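Local coordinates for translation initiation factor eif-2b-like protein (Chaetomium thermophilum, PDB 4ZEO) that forms the delta subunit of eIF2B, the heterodecameric exchange factor for eIF2, and probably acts there as a regulatory subunit in translation initiation, at residues L267-I272 / H292-K297; D284-Y289 / N354-G359; E360-N365 / I395-E400; I389-T394 / G436-I441. All coordinates share one frame; numbering follows the deposited sequence.

Contact 1. Residues L267-I272 / H292-K297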
loop_
_atom_site.group_PDB
_atom_site.type_symbol
_atom_site.label_atom_id
_atom_site.label_comp_id
_atom_site.label_asym_id
_atom_site.label_seq_id
_atom_site.Cartn_x
_atom_site.Cartn_y
_atom_site.Cartn_z
ATOM N N LEU A 267 7.673 9.329 2.270
ATOM C CA LEU A 267 8.809 8.987 3.106
ATOM C C LEU A 267 8.780 7.501 3.475
ATOM O O LEU A 267 9.837 6.849 3.555
ATOM C CB LEU A 267 8.803 9.854 4.364
ATOM C CG LEU A 267 9.988 9.718 5.301
ATOM C CD1 LEU A 267 11.237 10.123 4.573
ATOM C CD2 LEU A 267 9.755 10.578 6.511
ATOM N N ALA A 268 7.564 6.970 3.675
ATOM C CA ALA A 268 7.398 5.572 4.084
ATOM C C ALA A 268 8.043 4.620 3.080
ATOM O O ALA A 268 8.736 3.676 3.481
ATOM C CB ALA A 268 5.914 5.223 4.265
ATOM N N GLU A 269 7.850 4.889 1.788
ATOM C CA GLU A 269 8.442 4.052 0.735
ATOM C C GLU A 269 9.973 4.059 0.800
ATOM O O GLU A 269 10.618 3.013 0.744
ATOM C CB GLU A 269 7.980 4.520 -0.648
ATOM C CG GLU A 269 8.708 3.881 -1.815
ATOM C CD GLU A 269 8.186 4.372 -3.147
ATOM O OE1 GLU A 269 6.998 4.153 -3.420
ATOM O OE2 GLU A 269 8.940 5.015 -3.907
ATOM N N TYR A 270 10.545 5.248 0.961
ATOM C CA TYR A 270 11.991 5.371 1.012
ATOM C C TYR A 270 12.556 4.621 2.214
ATOM O O TYR A 270 13.502 3.866 2.078
ATOM C CB TYR A 270 12.412 6.846 1.084
ATOM C CG TYR A 270 13.892 7.003 1.231
ATOM C CD1 TYR A 270 14.711 7.108 0.108
ATOM C CD2 TYR A 270 14.487 6.990 2.490
ATOM C CE1 TYR A 270 16.083 7.225 0.237
ATOM C CE2 TYR A 270 15.843 7.086 2.632
ATOM C CZ TYR A 270 16.643 7.211 1.504
ATOM O OH TYR A 270 18.000 7.326 1.663
ATOM N N VAL A 271 11.965 4.842 3.385
ATOM C CA VAL A 271 12.463 4.254 4.614
ATOM C C VAL A 271 12.360 2.738 4.589
ATOM O O VAL A 271 13.333 2.056 4.917
ATOM C CB VAL A 271 11.712 4.819 5.866
ATOM C CG1 VAL A 271 12.027 3.997 7.128
ATOM C CG2 VAL A 271 12.037 6.292 6.074
ATOM N N ILE A 272 11.217 2.207 4.152
ATOM C CA ILE A 272 11.033 0.751 4.082
ATOM C C ILE A 272 12.042 0.121 3.111
ATOM O O ILE A 272 12.688 -0.878 3.431
ATOM C CB ILE A 272 9.589 0.370 3.643
ATOM C CG1 ILE A 272 8.585 0.693 4.755
ATOM C CG2 ILE A 272 9.497 -1.113 3.311
ATOM C CD1 ILE A 272 7.110 0.606 4.318
ATOM N N HIS A 292 5.591 -6.337 -6.584
ATOM C CA HIS A 292 5.133 -5.404 -5.569
ATOM C C HIS A 292 6.128 -4.253 -5.493
ATOM O O HIS A 292 7.337 -4.473 -5.366
ATOM C CB HIS A 292 5.005 -6.073 -4.198
ATOM C CG HIS A 292 4.168 -5.292 -3.224
ATOM N ND1 HIS A 292 4.655 -4.212 -2.518
ATOM C CD2 HIS A 292 2.878 -5.450 -2.840
ATOM C CE1 HIS A 292 3.693 -3.731 -1.745
ATOM N NE2 HIS A 292 2.607 -4.460 -1.927
ATOM N N ARG A 293 5.605 -3.036 -5.490
ATOM C CA ARG A 293 6.426 -1.826 -5.518
ATOM C C ARG A 293 7.474 -1.747 -4.382
ATOM O O ARG A 293 8.619 -1.386 -4.616
ATOM C CB ARG A 293 5.496 -0.606 -5.470
ATOM C CG ARG A 293 6.170 0.744 -5.353
ATOM C CD ARG A 293 5.128 1.843 -5.060
ATOM N NE ARG A 293 4.190 1.367 -4.044
ATOM C CZ ARG A 293 4.317 1.604 -2.744
ATOM N NH1 ARG A 293 3.431 1.114 -1.877
ATOM N NH2 ARG A 293 5.340 2.330 -2.309
ATOM N N LEU A 294 7.097 -2.100 -3.157
ATOM C CA LEU A 294 8.046 -2.040 -2.050
ATOM C C LEU A 294 9.205 -3.032 -2.266
ATOM O O LEU A 294 10.364 -2.708 -1.982
ATOM C CB LEU A 294 7.346 -2.312 -0.723
ATOM C CG LEU A 294 6.385 -1.239 -0.223
ATOM C CD1 LEU A 294 5.826 -1.632 1.132
ATOM C CD2 LEU A 294 7.083 0.107 -0.133
ATOM N N VAL A 295 8.892 -4.231 -2.770
ATOM C CA VAL A 295 9.917 -5.225 -3.053
ATOM C C VAL A 295 10.862 -4.739 -4.157
ATOM O O VAL A 295 12.077 -4.800 -4.028
ATOM C CB VAL A 295 9.280 -6.579 -3.449
ATOM C CG1 VAL A 295 10.336 -7.569 -3.957
ATOM C CG2 VAL A 295 8.492 -7.148 -2.286
ATOM N N GLU A 296 10.284 -4.195 -5.212
ATOM C CA GLU A 296 11.050 -3.640 -6.320
ATOM C C GLU A 296 12.011 -2.532 -5.871
ATOM O O GLU A 296 13.184 -2.531 -6.267
ATOM C CB GLU A 296 10.088 -3.114 -7.397
ATOM C CG GLU A 296 10.750 -2.500 -8.625
ATOM C CD GLU A 296 9.751 -2.258 -9.743
ATOM O OE1 GLU A 296 8.628 -2.804 -9.680
ATOM O OE2 GLU A 296 10.076 -1.518 -10.691
ATOM N N LYS A 297 11.508 -1.609 -5.045
ATOM C CA LYS A 297 12.303 -0.496 -4.526
ATOM C C LYS A 297 13.463 -0.977 -3.671
ATOM O O LYS A 297 14.586 -0.431 -3.739
ATOM C CB LYS A 297 11.441 0.455 -3.688
ATOM C CG LYS A 297 10.372 1.256 -4.425
ATOM C CD LYS A 297 10.908 2.219 -5.433
ATOM C CE LYS A 297 9.746 2.968 -6.117
ATOM N NZ LYS A 297 10.209 3.943 -7.161
#
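The guanidinium of R293 is met at its edge by E269, which sets OE1 near the guanidinium plane and CB in it, while the H292 ring has L294 CG at its edge. R293 NH2 donates to E269 OE1 at 2.7 Å, using the oxygen's anti lone pair, in a bent bond (145° at the hydrogen). Carboxylate and guanidinium planes are turned 35° apart, and this single bond joins them. E269 spans the gap because CG is anti to the backbone N and the chain beyond is extended. R293 CD also lies 3.4 Å from E269 OE1, and the bend at chi3 comes beyond it. E269 OE2 lies against K297 CE, with NZ beyond at 3.7 Å, a long salt bridge. Beside the charges, I272 CD1 touches L294 CD1 at 4.1 Å, and L294 CD2 lies 4.3 Å from E269 CA. Helices 267-272 and 293-297 cross at -50°. H292 is the N-cap of the latter, its ND1 accepting from L294 N at 3.3 Å. An alanine at E269 removes the carboxylate, and R293 NH2 and K297 NZ would probably lose the acid that links them to helix 267-272, while R293 NH1 keeps its salt bridge to E393. One carboxylate between two cations at a partly exposed helix pair is likely to stay ionised, and the network ties the helices beside a small apolar contact.

Contact 2. Residues D284-Y289 / N354-G359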
loop_
_atom_site.group_PDB
_atom_site.type_symbol
_atom_site.label_atom_id
_atom_site.label_comp_id
_atom_site.label_asym_id
_atom_site.label_seq_id
_atom_site.Cartn_x
_atom_site.Cartn_y
_atom_site.Cartn_z
ATOM N N ASP A 284 23.479 -13.118 -1.423
ATOM C CA ASP A 284 22.134 -13.569 -1.045
ATOM C C ASP A 284 21.339 -14.041 -2.252
ATOM O O ASP A 284 21.551 -13.601 -3.387
ATOM C CB ASP A 284 21.343 -12.435 -0.354
ATOM C CG ASP A 284 21.638 -12.308 1.138
ATOM O OD1 ASP A 284 21.043 -11.410 1.785
ATOM O OD2 ASP A 284 22.477 -13.071 1.665
ATOM N N THR A 285 20.394 -14.929 -1.997
ATOM C CA THR A 285 19.394 -15.233 -2.995
ATOM C C THR A 285 18.059 -14.812 -2.452
ATOM O O THR A 285 17.662 -15.195 -1.369
ATOM C CB THR A 285 19.363 -16.707 -3.400
ATOM O OG1 THR A 285 20.676 -17.117 -3.824
ATOM C CG2 THR A 285 18.394 -16.889 -4.554
ATOM N N ILE A 286 17.379 -13.990 -3.215
ATOM C CA ILE A 286 16.102 -13.435 -2.814
ATOM C C ILE A 286 14.982 -14.042 -3.634
ATOM O O ILE A 286 15.123 -14.194 -4.846
ATOM C CB ILE A 286 16.061 -11.895 -2.995
ATOM C CG1 ILE A 286 17.328 -11.249 -2.417
ATOM C CG2 ILE A 286 14.806 -11.338 -2.382
ATOM C CD1 ILE A 286 17.370 -11.260 -0.912
ATOM N N VAL A 287 13.883 -14.389 -2.970
ATOM C CA VAL A 287 12.705 -14.880 -3.658
ATOM C C VAL A 287 11.551 -13.891 -3.485
ATOM O O VAL A 287 11.349 -13.322 -2.411
ATOM C CB VAL A 287 12.283 -16.273 -3.147
ATOM C CG1 VAL A 287 11.067 -16.772 -3.938
ATOM C CG2 VAL A 287 13.457 -17.268 -3.264
ATOM N N THR A 288 10.831 -13.613 -4.562
ATOM C CA THR A 288 9.634 -12.809 -4.416
ATOM C C THR A 288 8.581 -13.304 -5.397
ATOM O O THR A 288 8.878 -14.148 -6.264
ATOM C CB THR A 288 9.916 -11.302 -4.588
ATOM O OG1 THR A 288 8.810 -10.568 -4.051
ATOM C CG2 THR A 288 10.129 -10.934 -6.059
ATOM N N TYR A 289 7.349 -12.825 -5.211
ATOM C CA TYR A 289 6.198 -13.268 -5.997
ATOM C C TYR A 289 5.481 -12.094 -6.661
ATOM O O TYR A 289 5.011 -11.174 -5.988
ATOM C CB TYR A 289 5.233 -14.035 -5.100
ATOM C CG TYR A 289 3.982 -14.548 -5.761
ATOM C CD1 TYR A 289 4.043 -15.527 -6.749
ATOM C CD2 TYR A 289 2.733 -14.051 -5.403
ATOM C CE1 TYR A 289 2.894 -16.013 -7.351
ATOM C CE2 TYR A 289 1.582 -14.522 -5.999
ATOM C CZ TYR A 289 1.666 -15.512 -6.969
ATOM O OH TYR A 289 0.514 -15.995 -7.562
ATOM N N ASN A 354 16.107 -15.820 0.919
ATOM C CA ASN A 354 15.228 -14.946 1.681
ATOM C C ASN A 354 14.031 -14.506 0.844
ATOM O O ASN A 354 14.187 -14.007 -0.263
ATOM C CB ASN A 354 15.993 -13.711 2.166
ATOM C CG ASN A 354 16.883 -14.008 3.358
ATOM O OD1 ASN A 354 16.411 -14.185 4.474
ATOM N ND2 ASN A 354 18.185 -14.043 3.119
ATOM N N VAL A 355 12.838 -14.610 1.412
ATOM C CA VAL A 355 11.634 -14.275 0.685
ATOM C C VAL A 355 11.142 -12.890 1.127
ATOM O O VAL A 355 10.943 -12.653 2.311
ATOM C CB VAL A 355 10.533 -15.327 0.933
ATOM C CG1 VAL A 355 9.249 -14.912 0.276
ATOM C CG2 VAL A 355 10.971 -16.719 0.463
ATOM N N PHE A 356 10.990 -11.979 0.172
ATOM C CA PHE A 356 10.456 -10.651 0.432
ATOM C C PHE A 356 9.118 -10.557 -0.257
ATOM O O PHE A 356 9.021 -10.776 -1.452
ATOM C CB PHE A 356 11.369 -9.531 -0.083
ATOM C CG PHE A 356 12.600 -9.297 0.746
ATOM C CD1 PHE A 356 12.682 -8.215 1.599
ATOM C CD2 PHE A 356 13.691 -10.141 0.650
ATOM C CE1 PHE A 356 13.837 -7.995 2.364
ATOM C CE2 PHE A 356 14.843 -9.931 1.416
ATOM C CZ PHE A 356 14.918 -8.865 2.264
ATOM N N LEU A 357 8.089 -10.225 0.507
ATOM C CA LEU A 357 6.736 -10.107 -0.005
ATOM C C LEU A 357 6.095 -8.767 0.354
ATOM O O LEU A 357 6.404 -8.173 1.391
ATOM C CB LEU A 357 5.897 -11.262 0.539
ATOM C CG LEU A 357 5.792 -12.642 -0.138
ATOM C CD1 LEU A 357 6.594 -12.921 -1.427
ATOM C CD2 LEU A 357 5.834 -13.808 0.871
ATOM N N GLY A 358 5.188 -8.314 -0.502
ATOM C CA GLY A 358 4.398 -7.126 -0.265
ATOM C C GLY A 358 2.934 -7.502 -0.441
ATOM O O GLY A 358 2.621 -8.513 -1.061
ATOM N N GLY A 359 2.031 -6.677 0.083
ATOM C CA GLY A 359 0.610 -6.966 0.062
ATOM C C GLY A 359 -0.294 -5.752 -0.066
ATOM O O GLY A 359 0.135 -4.661 -0.426
HETATM O O HOH W 1 5.345 -9.640 -3.168
#
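T288 OG1 stands anti to its own backbone N (chi1 -163°), which aims the hydroxyl at the neighbouring strand, where it donates to F356 O at 2.6 Å, nearly along the C=O axis. In I286, CG1 anti to the carbonyl carbon (chi1 -47°) puts CG2 anti to the backbone N, and that methyl meets F356 CD2 obliquely at 3.4 Å; I286 CD1 reaches F356 CE2 at 3.7 Å. The backbones form a parallel ladder in which V287 straddles V355: V287 N donates to N354 O and V287 O accepts from F356 N at 2.9 Å, while N354 N donates to T285 O. On the face opposite I286 and F356, V287 CB packs on V355 CG2 at 3.9 Å, and further along L357 CD1 touches Y289 CB at 4.1 Å. The strand segments cross at -33°, and beyond T288 they spread too far for direct bonding; a water takes over, donating to Y289 O at 3.2 Å and accepting from G358 N at 3.0 Å. This is the junction of the first and fourth strands of a Rossmann-like parallel sheet with strand order 3-2-1-4-5-6, the place where the order reverses. Strand 310-314 pairs with the other edge of 285-289, and strand 387-391 with the other edge of 354-358. Helix 374-384 lies against Y289, V355 and L357, whereas F356 packs on I389 and L391 of strand 387-391.

Contact 3. Residues E360-N365 / I395-E400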
loop_
_atom_site.group_PDB
_atom_site.type_symbol
_atom_site.label_atom_id
_atom_site.label_comp_id
_atom_site.label_asym_id
_atom_site.label_seq_id
_atom_site.Cartn_x
_atom_site.Cartn_y
_atom_site.Cartn_z
ATOM N N GLU A 360 -1.577 -5.970 0.185
ATOM C CA GLU A 360 -2.564 -4.903 0.187
ATOM C C GLU A 360 -2.906 -4.435 1.608
ATOM O O GLU A 360 -3.247 -3.281 1.813
ATOM C CB GLU A 360 -3.835 -5.379 -0.504
ATOM C CG GLU A 360 -3.772 -5.383 -2.023
ATOM C CD GLU A 360 -2.999 -4.236 -2.633
ATOM O OE1 GLU A 360 -1.832 -4.452 -3.033
ATOM O OE2 GLU A 360 -3.574 -3.141 -2.760
ATOM N N ALA A 361 -2.824 -5.337 2.583
ATOM C CA ALA A 361 -3.175 -4.994 3.958
ATOM C C ALA A 361 -2.653 -6.004 4.955
ATOM O O ALA A 361 -2.288 -7.131 4.592
ATOM C CB ALA A 361 -4.695 -4.875 4.118
ATOM N N ILE A 362 -2.641 -5.602 6.223
ATOM C CA ILE A 362 -2.361 -6.539 7.299
ATOM C C ILE A 362 -3.507 -6.478 8.288
ATOM O O ILE A 362 -3.905 -5.406 8.740
ATOM C CB ILE A 362 -1.030 -6.247 7.975
ATOM C CG1 ILE A 362 0.081 -6.416 6.941
ATOM C CG2 ILE A 362 -0.838 -7.172 9.156
ATOM C CD1 ILE A 362 1.426 -6.425 7.477
ATOM N N PHE A 363 -4.081 -7.636 8.572
ATOM C CA PHE A 363 -5.242 -7.720 9.442
ATOM C C PHE A 363 -4.809 -7.648 10.894
ATOM O O PHE A 363 -3.620 -7.749 11.211
ATOM C CB PHE A 363 -6.013 -9.019 9.178
ATOM C CG PHE A 363 -6.681 -9.071 7.836
ATOM C CD1 PHE A 363 -7.837 -8.350 7.593
ATOM C CD2 PHE A 363 -6.137 -9.819 6.806
ATOM C CE1 PHE A 363 -8.446 -8.393 6.358
ATOM C CE2 PHE A 363 -6.733 -9.856 5.577
ATOM C CZ PHE A 363 -7.891 -9.143 5.352
ATOM N N ALA A 364 -5.796 -7.492 11.767
ATOM C CA ALA A 364 -5.594 -7.396 13.207
ATOM C C ALA A 364 -4.928 -8.651 13.777
ATOM O O ALA A 364 -4.166 -8.573 14.736
ATOM C CB ALA A 364 -6.915 -7.135 13.889
ATOM N N ASN A 365 -5.238 -9.810 13.204
ATOM C CA ASN A 365 -4.615 -11.078 13.615
ATOM C C ASN A 365 -3.197 -11.269 13.071
ATOM O O ASN A 365 -2.579 -12.302 13.287
ATOM C CB ASN A 365 -5.508 -12.262 13.210
ATOM C CG ASN A 365 -5.479 -12.551 11.726
ATOM O OD1 ASN A 365 -5.021 -11.735 10.905
ATOM N ND2 ASN A 365 -6.004 -13.699 11.361
ATOM N N ILE A 395 -0.017 2.378 7.505
ATOM C CA ILE A 395 -1.369 2.843 7.136
ATOM C C ILE A 395 -2.235 1.685 6.557
ATOM O O ILE A 395 -3.455 1.756 6.538
ATOM C CB ILE A 395 -1.285 4.030 6.106
ATOM C CG1 ILE A 395 -2.602 4.794 5.983
ATOM C CG2 ILE A 395 -0.847 3.550 4.718
ATOM C CD1 ILE A 395 -2.863 5.786 7.055
ATOM N N ASN A 396 -1.570 0.626 6.106
ATOM C CA ASN A 396 -2.219 -0.567 5.580
ATOM C C ASN A 396 -2.656 -1.554 6.690
ATOM O O ASN A 396 -3.344 -2.525 6.410
ATOM C CB ASN A 396 -1.287 -1.283 4.586
ATOM C CG ASN A 396 -1.145 -0.540 3.254
ATOM O OD1 ASN A 396 -2.129 -0.086 2.678
ATOM N ND2 ASN A 396 0.082 -0.403 2.777
ATOM N N PHE A 397 -2.217 -1.326 7.926
ATOM C CA PHE A 397 -2.625 -2.163 9.054
ATOM C C PHE A 397 -4.041 -1.883 9.496
ATOM O O PHE A 397 -4.516 -0.744 9.456
ATOM C CB PHE A 397 -1.704 -1.974 10.261
ATOM C CG PHE A 397 -0.372 -2.649 10.126
ATOM C CD1 PHE A 397 0.473 -2.323 9.076
ATOM C CD2 PHE A 397 0.067 -3.548 11.079
ATOM C CE1 PHE A 397 1.710 -2.919 8.944
ATOM C CE2 PHE A 397 1.308 -4.150 10.969
ATOM C CZ PHE A 397 2.136 -3.833 9.894
ATOM N N ASP A 398 -4.724 -2.933 9.912
ATOM C CA ASP A 398 -6.014 -2.773 10.542
ATOM C C ASP A 398 -5.717 -2.502 12.005
ATOM O O ASP A 398 -5.352 -3.402 12.737
ATOM C CB ASP A 398 -6.872 -4.021 10.368
ATOM C CG ASP A 398 -8.283 -3.835 10.872
ATOM O OD1 ASP A 398 -8.922 -4.840 11.236
ATOM O OD2 ASP A 398 -8.759 -2.682 10.894
ATOM N N ARG A 399 -5.805 -1.254 12.428
ATOM C CA ARG A 399 -5.453 -0.926 13.803
ATOM C C ARG A 399 -6.689 -1.032 14.683
ATOM O O ARG A 399 -6.587 -1.317 15.880
ATOM C CB ARG A 399 -4.835 0.470 13.890
ATOM C CG ARG A 399 -4.028 0.825 12.666
ATOM C CD ARG A 399 -3.299 2.132 12.833
ATOM N NE ARG A 399 -2.877 2.666 11.541
ATOM C CZ ARG A 399 -3.275 3.844 11.069
ATOM N NH1 ARG A 399 -2.862 4.256 9.885
ATOM N NH2 ARG A 399 -4.080 4.616 11.785
ATOM N N GLU A 400 -7.852 -0.815 14.072
ATOM C CA GLU A 400 -9.140 -0.925 14.754
ATOM C C GLU A 400 -9.894 -2.214 14.401
ATOM O O GLU A 400 -10.548 -2.273 13.354
ATOM C CB GLU A 400 -10.019 0.277 14.408
ATOM C CG GLU A 400 -9.741 1.540 15.208
ATOM C CD GLU A 400 -11.003 2.076 15.869
ATOM O OE1 GLU A 400 -12.045 2.184 15.167
ATOM O OE2 GLU A 400 -10.977 2.383 17.094
#
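I362 bonds through its backbone to both sides of F397: I362 N donates to N396 O at 3.2 Å, from 46° above the carbonyl plane, and I362 O accepts from D398 N at 2.9 Å with the C=O...N line nearly straight (177°). The two side chains in the middle of this single bridge lie side by side and point the same way, which lays I362 against the F397 ring. I362 CB stands 4.1 Å from the ring centroid, over its centre, in a CH-pi contact. With I362 CG1 anti to the carbonyl carbon (chi1 -62°), CG2 is over the same face, and CD1 reaches F397 CZ at 3.6 Å. Next to it, D398 CB packs 4.1 Å from F363 CA and 3.9 Å from A364 N. At the other end, N396 OD1 approaches E360 O to 3.5 Å; both are acceptors and do not bond. E360 and A361 form a classic beta bulge opposite H369. F363 meets the rings of H369 and F224, and N228 ND2 binds the carbonyls of I395 and F397. Two backbone bonds thus set the register between the short strand 361-362 and the loop after strand 387-391. The I362-F397 contact is apolar and carries no charge, and the buried N396 OD1, though it faces another acceptor, is satisfied by S174 OG.

Contact 4. Residues I389-T394 / G436-I441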
loop_
_atom_site.group_PDB
_atom_site.type_symbol
_atom_site.label_atom_id
_atom_site.label_comp_id
_atom_site.label_asym_id
_atom_site.label_seq_id
_atom_site.Cartn_x
_atom_site.Cartn_y
_atom_site.Cartn_z
ATOM N N ILE A 389 9.984 -12.198 4.815
ATOM C CA ILE A 389 9.929 -10.795 5.210
ATOM C C ILE A 389 8.868 -10.091 4.435
ATOM O O ILE A 389 8.883 -10.076 3.189
ATOM C CB ILE A 389 11.275 -10.078 4.981
ATOM C CG1 ILE A 389 12.391 -10.882 5.652
ATOM C CG2 ILE A 389 11.252 -8.660 5.545
ATOM C CD1 ILE A 389 13.716 -10.163 5.699
ATOM N N VAL A 390 7.940 -9.498 5.176
ATOM C CA VAL A 390 6.850 -8.760 4.565
ATOM C C VAL A 390 7.095 -7.270 4.730
ATOM O O VAL A 390 7.410 -6.804 5.827
ATOM C CB VAL A 390 5.493 -9.137 5.177
ATOM C CG1 VAL A 390 4.398 -8.158 4.712
ATOM C CG2 VAL A 390 5.144 -10.582 4.850
ATOM N N LEU A 391 6.974 -6.544 3.624
ATOM C CA LEU A 391 7.172 -5.086 3.575
ATOM C C LEU A 391 5.833 -4.382 3.446
ATOM O O LEU A 391 5.060 -4.663 2.521
ATOM C CB LEU A 391 8.059 -4.701 2.407
ATOM C CG LEU A 391 9.367 -5.485 2.247
ATOM C CD1 LEU A 391 10.118 -5.071 0.969
ATOM C CD2 LEU A 391 10.242 -5.297 3.487
ATOM N N CYS A 392 5.531 -3.493 4.387
ATOM C CA CYS A 392 4.224 -2.853 4.379
ATOM C C CYS A 392 4.184 -1.539 5.183
ATOM O O CYS A 392 4.742 -1.448 6.277
ATOM C CB CYS A 392 3.197 -3.869 4.921
ATOM S SG CYS A 392 1.471 -3.448 4.742
ATOM N N GLU A 393 3.457 -0.558 4.666
ATOM C CA GLU A 393 3.296 0.730 5.342
ATOM C C GLU A 393 2.316 0.543 6.494
ATOM O O GLU A 393 1.379 -0.239 6.385
ATOM C CB GLU A 393 2.789 1.808 4.362
ATOM C CG GLU A 393 3.710 2.053 3.176
ATOM C CD GLU A 393 3.441 1.138 1.954
ATOM O OE1 GLU A 393 2.787 0.064 2.086
ATOM O OE2 GLU A 393 3.885 1.510 0.845
ATOM N N THR A 394 2.503 1.297 7.568
ATOM C CA THR A 394 1.667 1.160 8.758
ATOM C C THR A 394 0.212 1.482 8.463
ATOM O O THR A 394 -0.679 0.925 9.095
ATOM C CB THR A 394 2.142 2.079 9.921
ATOM O OG1 THR A 394 2.119 3.446 9.504
ATOM C CG2 THR A 394 3.520 1.720 10.348
ATOM N N GLY A 436 8.792 -11.779 9.782
ATOM C CA GLY A 436 8.712 -10.437 10.302
ATOM C C GLY A 436 8.191 -9.468 9.278
ATOM O O GLY A 436 8.223 -9.745 8.076
ATOM N N VAL A 437 7.714 -8.326 9.767
ATOM C CA VAL A 437 7.208 -7.267 8.909
ATOM C C VAL A 437 8.056 -5.997 9.058
ATOM O O VAL A 437 8.291 -5.530 10.168
ATOM C CB VAL A 437 5.755 -6.907 9.261
ATOM C CG1 VAL A 437 5.209 -5.847 8.272
ATOM C CG2 VAL A 437 4.896 -8.139 9.220
ATOM N N ILE A 438 8.491 -5.422 7.949
ATOM C CA ILE A 438 9.198 -4.153 8.020
ATOM C C ILE A 438 8.263 -3.005 7.584
ATOM O O ILE A 438 7.750 -3.008 6.468
ATOM C CB ILE A 438 10.445 -4.152 7.131
ATOM C CG1 ILE A 438 11.442 -5.208 7.587
ATOM C CG2 ILE A 438 11.111 -2.772 7.127
ATOM C CD1 ILE A 438 12.680 -5.269 6.690
ATOM N N THR A 439 8.098 -2.003 8.453
ATOM C CA THR A 439 7.261 -0.841 8.181
ATOM C C THR A 439 8.152 0.393 8.180
ATOM O O THR A 439 9.369 0.274 8.287
ATOM C CB THR A 439 6.117 -0.635 9.214
ATOM O OG1 THR A 439 6.653 -0.139 10.450
ATOM C CG2 THR A 439 5.322 -1.922 9.456
ATOM N N GLU A 440 7.559 1.561 7.948
ATOM C CA GLU A 440 8.300 2.810 7.986
ATOM C C GLU A 440 8.691 3.220 9.435
ATOM O O GLU A 440 9.442 4.186 9.625
ATOM C CB GLU A 440 7.500 3.926 7.296
ATOM C CG GLU A 440 6.329 4.505 8.091
ATOM C CD GLU A 440 5.004 3.834 7.820
ATOM O OE1 GLU A 440 4.993 2.654 7.430
ATOM O OE2 GLU A 440 3.958 4.500 7.986
ATOM N N ILE A 441 8.153 2.532 10.449
ATOM C CA ILE A 441 8.475 2.864 11.833
ATOM C C ILE A 441 9.920 2.488 12.170
ATOM O O ILE A 441 10.308 1.357 12.001
ATOM C CB ILE A 441 7.548 2.194 12.837
ATOM C CG1 ILE A 441 6.091 2.525 12.529
ATOM C CG2 ILE A 441 7.929 2.621 14.263
ATOM C CD1 ILE A 441 5.824 3.994 12.391
#
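I438 is the bump on one face of this strand pair, fitted into the hollow between I389 and L391: its CD1 lies 3.9 Å from I389 CG2, and its CB 3.8 Å from L391 CD2. L391 and I438 lie side by side, while I389 crosses I438 at a slant. On the opposite face V437 stands beside V390, with V437 CG1 against V390 O and close to C392 CB. Parallel bonding holds the fit: V390 N donates to G436 O, I438 N to V390 O and C392 N to I438 O, with the strand segments at -29°. Past the strands a second bump, T394 CG2, enters a hollow walled by E440 OE1, by T439 OG1 at 3.6 Å and by I441 CG1 at 3.5 Å. In E440, chi1 (76°) sets CG between backbone N and carbonyl carbon, and a bend at chi2 carries the carboxylate to T394: OE1 accepts T394 N at 2.8 Å with its syn lone pair, and OE2 takes T394 OG1 at 2.6 Å from 45° above the carboxylate plane. T439 OG1 closes an ST turn by accepting I441 N at 3.1 Å. An alanine at E440 removes the carboxylate, and T394 N and OG1 would probably both lose their acceptor here, opening one wall around T394 CG2. Strand 436-438 is one edge of the parallel sheet within this chain, and 354-358 flanks 387-391 on its other edge. A276 of helix 246-277 lies against L391 and I438, L294 of helix 293-304 touches L391, and F397 packs on V437 and T439.

In the fold
Contacts 2 and 4 belong to one parallel sheet, their centres about 13 Å apart, and are stitched together where strands 354-358 and 387-391 pair. Contact 1 lies on one side of that sheet, with its centre about 10 Å from that of contact 4; the R293-E393 salt bridge joins them, while H292 NE2 probably bonds G359 O of contact 2. Contact 3 follows contact 2 directly in sequence and packs on contact 4 through I362 and F397. Along the chain contacts 1 and 2 interleave, as do 3 and 4. The long helix 246-277, the Rossmann-like sheet and the short strand 361-362 are thereby tied into one body.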